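Local coordinates for protein glycosyl hydrolase, family 8 (Clostridium perfringens, PDB 3REN) that probably hydrolyses alpha-glucan chains such as starch, being an alpha-amylase built on the (alpha/alpha)6-barrel fold of family 8 glycosyl hydrolases, at residues Ala112-Leu117 and Thr170-Asp175; Leu174-Met179 and Lys195-Ile200. One frame throughout, in Å; residues are numbered along the deposited sequence. Where two conformers were deposited one is given.

Contact 1: Ala112-Leu117 and Thr170-Asp175; sequences ATIDEL and TLCYLD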
loop_
_atom_site.group_PDB
_atom_site.type_symbol
_atom_site.label_atom_id
_atom_site.label_comp_id
_atom_site.label_asym_id
_atom_site.label_seq_id
_atom_site.Cartn_x
_atom_site.Cartn_y
_atom_site.Cartn_z
ATOM N N ALA A 112 -10.476 -6.358 4.769
ATOM C CA ALA A 112 -9.138 -6.344 5.391
ATOM C C ALA A 112 -8.913 -4.942 5.976
ATOM O O ALA A 112 -9.068 -3.963 5.267
ATOM C CB ALA A 112 -8.075 -6.627 4.318
ATOM N N THR A 113 -8.518 -4.849 7.245
ATOM C CA THR A 113 -8.301 -3.584 7.937
ATOM C C THR A 113 -7.413 -2.599 7.158
ATOM O O THR A 113 -7.673 -1.379 7.127
ATOM C CB THR A 113 -7.761 -3.886 9.333
ATOM O OG1 THR A 113 -8.804 -4.495 10.110
ATOM C CG2 THR A 113 -7.279 -2.639 10.072
ATOM N N ILE A 114 -6.371 -3.124 6.510
ATOM C CA ILE A 114 -5.446 -2.248 5.803
ATOM C C ILE A 114 -6.156 -1.508 4.670
ATOM O O ILE A 114 -5.872 -0.335 4.440
ATOM C CB ILE A 114 -4.202 -3.041 5.285
ATOM C CG1 ILE A 114 -3.140 -2.075 4.724
ATOM C CG2 ILE A 114 -4.656 -4.107 4.250
ATOM C CD1 ILE A 114 -1.819 -2.730 4.159
ATOM N N ASP A 115 -7.074 -2.174 3.956
ATOM C CA ASP A 115 -7.800 -1.496 2.892
ATOM C C ASP A 115 -8.734 -0.409 3.453
ATOM O O ASP A 115 -8.895 0.652 2.823
ATOM C CB ASP A 115 -8.672 -2.438 2.063
ATOM C CG ASP A 115 -7.917 -3.565 1.426
ATOM O OD1 ASP A 115 -6.730 -3.406 1.072
ATOM O OD2 ASP A 115 -8.563 -4.622 1.239
ATOM N N GLU A 116 -9.368 -0.688 4.591
ATOM C CA GLU A 116 -10.276 0.268 5.219
ATOM C C GLU A 116 -9.482 1.494 5.626
ATOM O O GLU A 116 -9.887 2.610 5.354
ATOM C CB GLU A 116 -10.964 -0.323 6.469
ATOM C CG GLU A 116 -11.527 -1.729 6.267
ATOM C CD GLU A 116 -12.550 -1.731 5.146
ATOM O OE1 GLU A 116 -13.278 -0.708 5.025
ATOM O OE2 GLU A 116 -12.632 -2.727 4.399
ATOM N N LEU A 117 -8.326 1.273 6.259
ATOM C CA LEU A 117 -7.536 2.383 6.752
ATOM C C LEU A 117 -6.942 3.208 5.587
ATOM O O LEU A 117 -6.803 4.406 5.729
ATOM C CB LEU A 117 -6.429 1.909 7.711
ATOM C CG LEU A 117 -6.917 1.428 9.090
ATOM C CD1 LEU A 117 -5.821 0.641 9.825
ATOM C CD2 LEU A 117 -7.357 2.594 9.924
ATOM N N THR A 170 -1.311 -8.119 11.233
ATOM C CA THR A 170 -0.116 -7.963 10.411
ATOM C C THR A 170 0.392 -6.563 10.690
ATOM O O THR A 170 -0.388 -5.624 10.727
ATOM C CB THR A 170 -0.519 -8.230 8.973
ATOM O OG1 THR A 170 -1.105 -9.532 8.968
ATOM C CG2 THR A 170 0.656 -8.213 8.004
ATOM N N LEU A 171 1.681 -6.408 10.951
ATOM C CA LEU A 171 2.185 -5.107 11.346
ATOM C C LEU A 171 2.028 -4.022 10.277
ATOM O O LEU A 171 1.782 -2.868 10.634
ATOM C CB LEU A 171 3.648 -5.168 11.839
ATOM C CG LEU A 171 3.825 -5.412 13.347
ATOM C CD1 LEU A 171 3.352 -6.859 13.659
ATOM C CD2 LEU A 171 5.276 -5.230 13.793
ATOM N N CYS A 172 2.150 -4.387 8.997
ATOM C CA CYS A 172 1.941 -3.407 7.906
ATOM C C CYS A 172 0.487 -2.864 7.828
ATOM O O CYS A 172 0.267 -1.831 7.196
ATOM C CB CYS A 172 2.368 -3.960 6.535
ATOM S SG CYS A 172 1.393 -5.307 5.910
ATOM N N TYR A 173 -0.470 -3.574 8.430
ATOM C CA TYR A 173 -1.871 -3.093 8.559
ATOM C C TYR A 173 -2.006 -1.946 9.562
ATOM O O TYR A 173 -3.027 -1.249 9.564
ATOM C CB TYR A 173 -2.787 -4.203 9.059
ATOM C CG TYR A 173 -3.261 -5.196 8.014
ATOM C CD1 TYR A 173 -2.392 -5.722 7.067
ATOM C CD2 TYR A 173 -4.581 -5.643 8.016
ATOM C CE1 TYR A 173 -2.842 -6.648 6.143
ATOM C CE2 TYR A 173 -5.031 -6.561 7.105
ATOM C CZ TYR A 173 -4.162 -7.054 6.175
ATOM O OH TYR A 173 -4.610 -7.989 5.263
ATOM N N LEU A 174 -1.025 -1.774 10.437
ATOM C CA LEU A 174 -1.119 -0.744 11.485
ATOM C C LEU A 174 -0.714 0.618 10.928
ATOM O O LEU A 174 0.447 1.069 11.085
ATOM C CB LEU A 174 -0.309 -1.122 12.734
ATOM C CG LEU A 174 -0.775 -2.446 13.344
ATOM C CD1 LEU A 174 0.246 -2.881 14.355
ATOM C CD2 LEU A 174 -2.176 -2.324 13.959
ATOM N N ASP A 175 -1.695 1.251 10.258
ATOM C CA ASP A 175 -1.512 2.480 9.506
ATOM C C ASP A 175 -1.506 3.658 10.491
ATOM O O ASP A 175 -2.498 4.351 10.663
ATOM C CB ASP A 175 -2.695 2.589 8.551
ATOM C CG ASP A 175 -2.535 3.657 7.493
ATOM O OD1 ASP A 175 -1.737 4.603 7.660
ATOM O OD2 ASP A 175 -3.263 3.551 6.468
HETATM O O HOH W 1 -3.354 1.233 5.245
#
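Ile-114 lies over one face of the Tyr-173 ring, its side chain set roughly perpendicular to that of the tyrosine. The methyl CG2 sits over the ring centre: it is 3.6 Å from the centroid of the Tyr-173 ring and 14° off the ring normal, a CH-pi contact. Ile-114 CB follows above the CG end of the ring, and Ile-114 N reaches to 3.4 Å from Tyr-173 CD2, so the ring is laid against the first turn of helix 113-130, backbone included. With CG1 anti to the backbone N (chi1 -172°), the longer branch of Ile-114 is turned away from the ring centre and carries CD1 to 3.8 Å from Cys-172 O. Thr-113 and Ala-112 both approach from the CD2/CE2 side of the ring: Thr-113 CB comes in at the edge near Tyr-173 CD2, while Ala-112 CB approaches obliquely, 3.8 Å from Tyr-173 OH. Cys-172 SG lies in the ring plane, at the CD1 edge. The hydroxyl of Thr-113 is engaged elsewhere, bonded to Val-157 O.

Farther along, Leu-117 and Asp-175 pass side by side, pointing opposite ways. Leu-117 CD1 meets Tyr-173 O at 3.4 Å and also touches Asp-175 CB. The polar link here is indirect: one water donates to Ile-114 O at 3.1 Å and to Asp-175 OD2 at 2.6 Å, tying a carbonyl of the first helical turn to the carboxylate. Strand 155-160 and helix 133-150 pack round Thr-113 and Leu-117, whereas Cys-172 leans on helix 231-243.

Residues 112-117 are the N-cap and first turn of helix 113-130, and 170-175 ends at Asp-175, the N-cap of helix 176-185. One helix start thus packs against the 3-10 turn preceding another, within an (alpha/alpha)6 barrel.

Contact 2: Leu174-Met179 and Lys195-Ile200; sequences LDLPTM and KSNSII. With EDO (1,2-ethanediol), chain K.
Met-179, a selenomethionine in this crystal, brings its selenium and terminal methyl against Ser-196. SE and CE of Met-179 each lie 3.2 Å from Ser-196 OG, a close approach made by the end of an extended chain. The serine hydroxyl is bonded within its own helix to Ile-192 O, and Met-179 packs against its oxygen.

Leu-174 repays being followed outward. Its CB already lies 4.2 Å from Ser-196 CB. With CG beside the backbone N and anti to the carbonyl carbon (chi1 -59°), the chain is directed toward helix 188-201, and chi2 (168°) sets the spread of the two methyls beyond it. CD2 turns to Ser-196, 3.6 Å from its OG. CD1 reaches the next turn, where Ile-199 CG2 is 3.8 Å away, and it also meets the backbone carbonyl of Ser-196. A further meeting of end methyls, Leu-174 CD1 with Ile-200 CD1, holds for one of two modelled conformers of the isoleucine and is tentative.

Leu-176 lies crosswise to Asn-197. Its CD1 rests near Ser-196 CB, while CD2 comes to 3.3 Å from Asn-197 OD1, an oxygen that accepts a hydrogen bond from Arg-241. Behind these residues, Thr-178 N donates a weak capping bond to Asp-175 OD1 at the start of helix 176-185.

The contact is a buried, largely van der Waals meeting of two consecutive helices: the start of helix 176-185 and the turn before it lie against the later turns of helix 188-201. Helix 231-243 flanks both through Arg-241, which meets Leu-176 and Asn-197, and helix 113-130 borders Asp-175, Pro-177 and Thr-178.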
loop_
_atom_site.group_PDB
_atom_site.type_symbol
_atom_site.label_atom_id
_atom_site.label_comp_id
_atom_site.label_asym_id
_atom_site.label_seq_id
_atom_site.Cartn_x
_atom_site.Cartn_y
_atom_site.Cartn_z
ATOM N N LEU A 174 -1.025 -1.774 10.437
ATOM C CA LEU A 174 -1.119 -0.744 11.485
ATOM C C LEU A 174 -0.714 0.618 10.928
ATOM O O LEU A 174 0.447 1.069 11.085
ATOM C CB LEU A 174 -0.309 -1.122 12.734
ATOM C CG LEU A 174 -0.775 -2.446 13.344
ATOM C CD1 LEU A 174 0.246 -2.881 14.355
ATOM C CD2 LEU A 174 -2.176 -2.324 13.959
ATOM N N ASP A 175 -1.695 1.251 10.258
ATOM C CA ASP A 175 -1.512 2.480 9.506
ATOM C C ASP A 175 -1.506 3.658 10.491
ATOM O O ASP A 175 -2.498 4.351 10.663
ATOM C CB ASP A 175 -2.695 2.589 8.551
ATOM C CG ASP A 175 -2.535 3.657 7.493
ATOM O OD1 ASP A 175 -1.737 4.603 7.660
ATOM O OD2 ASP A 175 -3.263 3.551 6.468
ATOM N N LEU A 176 -0.362 3.897 11.063
ATOM C CA LEU A 176 -0.192 4.918 12.045
ATOM C C LEU A 176 -0.621 6.298 11.542
ATOM O O LEU A 176 -1.238 6.983 12.274
ATOM C CB LEU A 176 1.259 4.994 12.504
ATOM C CG LEU A 176 1.700 4.194 13.717
ATOM C CD1 LEU A 176 0.861 3.101 14.084
ATOM C CD2 LEU A 176 3.155 4.004 13.992
ATOM N N PRO A 177 -0.306 6.674 10.311
ATOM C CA PRO A 177 -0.709 8.005 9.841
ATOM C C PRO A 177 -2.223 8.184 9.831
ATOM O O PRO A 177 -2.700 9.247 10.210
ATOM C CB PRO A 177 -0.141 8.086 8.399
ATOM C CG PRO A 177 1.001 7.127 8.448
ATOM C CD PRO A 177 0.523 5.989 9.313
ATOM N N THR A 178 -2.960 7.165 9.404
ATOM C CA THR A 178 -4.412 7.237 9.408
ATOM C C THR A 178 -4.914 7.346 10.864
ATOM O O THR A 178 -5.803 8.142 11.160
ATOM C CB THR A 178 -5.006 6.000 8.709
ATOM O OG1 THR A 178 -4.495 5.911 7.360
ATOM C CG2 THR A 178 -6.518 6.079 8.678
HETATM N N MSE A 179 -4.344 6.560 11.776
HETATM C CA MSE A 179 -4.788 6.596 13.180
HETATM C C MSE A 179 -4.515 7.966 13.826
HETATM O O MSE A 179 -5.285 8.431 14.663
HETATM C CB MSE A 179 -4.175 5.460 14.019
HETATM C CG MSE A 179 -4.659 4.084 13.593
HETATM SE SE MSE A 179 -3.439 2.768 14.342
HETATM C CE MSE A 179 -4.103 1.127 13.557
ATOM N N LYS A 195 -1.505 1.688 21.178
ATOM C CA LYS A 195 -1.363 0.231 21.133
ATOM C C LYS A 195 -0.676 -0.272 19.850
ATOM O O LYS A 195 0.270 -1.073 19.917
ATOM C CB LYS A 195 -2.697 -0.468 21.366
ATOM C CG LYS A 195 -2.651 -2.017 21.260
ATOM C CD LYS A 195 -1.791 -2.670 22.372
ATOM C CE LYS A 195 -1.963 -4.188 22.383
ATOM N NZ LYS A 195 -0.892 -4.897 23.154
ATOM N N SER A 196 -1.153 0.202 18.701
ATOM C CA SER A 196 -0.537 -0.051 17.393
ATOM C C SER A 196 0.962 0.262 17.375
ATOM O O SER A 196 1.789 -0.581 16.974
ATOM C CB SER A 196 -1.254 0.785 16.318
ATOM O OG SER A 196 -2.619 0.389 16.260
ATOM N N ASN A 197 1.315 1.455 17.840
ATOM C CA ASN A 197 2.693 1.855 17.838
ATOM C C ASN A 197 3.535 0.945 18.770
ATOM O O ASN A 197 4.682 0.580 18.445
ATOM C CB ASN A 197 2.836 3.332 18.227
ATOM C CG ASN A 197 4.229 3.857 17.947
ATOM O OD1 ASN A 197 4.771 3.680 16.833
ATOM N ND2 ASN A 197 4.842 4.480 18.964
ATOM N N SER A 198 2.931 0.550 19.889
ATOM C CA SER A 198 3.589 -0.361 20.834
ATOM C C SER A 198 3.825 -1.729 20.200
ATOM O O SER A 198 4.877 -2.307 20.382
ATOM C CB SER A 198 2.808 -0.453 22.145
ATOM O OG SER A 198 3.191 -1.600 22.882
ATOM N N ILE A 199 2.861 -2.218 19.424
ATOM C CA ILE A 199 3.017 -3.459 18.666
ATOM C C ILE A 199 4.210 -3.346 17.693
ATOM O O ILE A 199 5.068 -4.237 17.641
ATOM C CB ILE A 199 1.704 -3.847 17.926
ATOM C CG1 ILE A 199 0.598 -4.163 18.929
ATOM C CG2 ILE A 199 1.891 -5.027 17.051
ATOM C CD1 ILE A 199 -0.813 -4.427 18.305
ATOM N N ILE A 200 4.278 -2.244 16.937
ATOM C CA ILE A 200 5.383 -2.005 16.013
ATOM C C ILE A 200 6.695 -1.978 16.780
ATOM O O ILE A 200 7.647 -2.711 16.462
ATOM C CB ILE A 200 5.239 -0.643 15.256
ATOM C CG1 ILE A 200 3.953 -0.590 14.434
ATOM C CG2 ILE A 200 6.463 -0.385 14.384
ATOM C CD1 ILE A 200 3.714 -1.805 13.632
HETATM C C1 EDO K . 2.072 -5.179 22.389
HETATM O O1 EDO K . 2.142 -3.763 22.562
HETATM C C2 EDO K . 3.430 -5.730 21.975
HETATM O O2 EDO K . 4.113 -6.044 23.184
#

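How the contacts relate
Contacts 1 and 2 illustrate how one short connection can serve two helices. Their centres are 9 Å apart, and they share Leu-174 and Asp-175: residues 170-175 end contact 1, and 174-179 begin contact 2. Along the chain the order is 112-117, 170-175, 174-179 and 195-200, all within the family 8 range. The entry into helix 176-185 is therefore packed against helix 113-130 in one contact and helix 188-201 in the other. The two also touch directly, through a probable hydrogen bond from Thr-178 OG1 to Leu-117 O and through packing of Leu-117 CD1 on Met-179 CE, so that three helices of the barrel fold are joined around a single helix start.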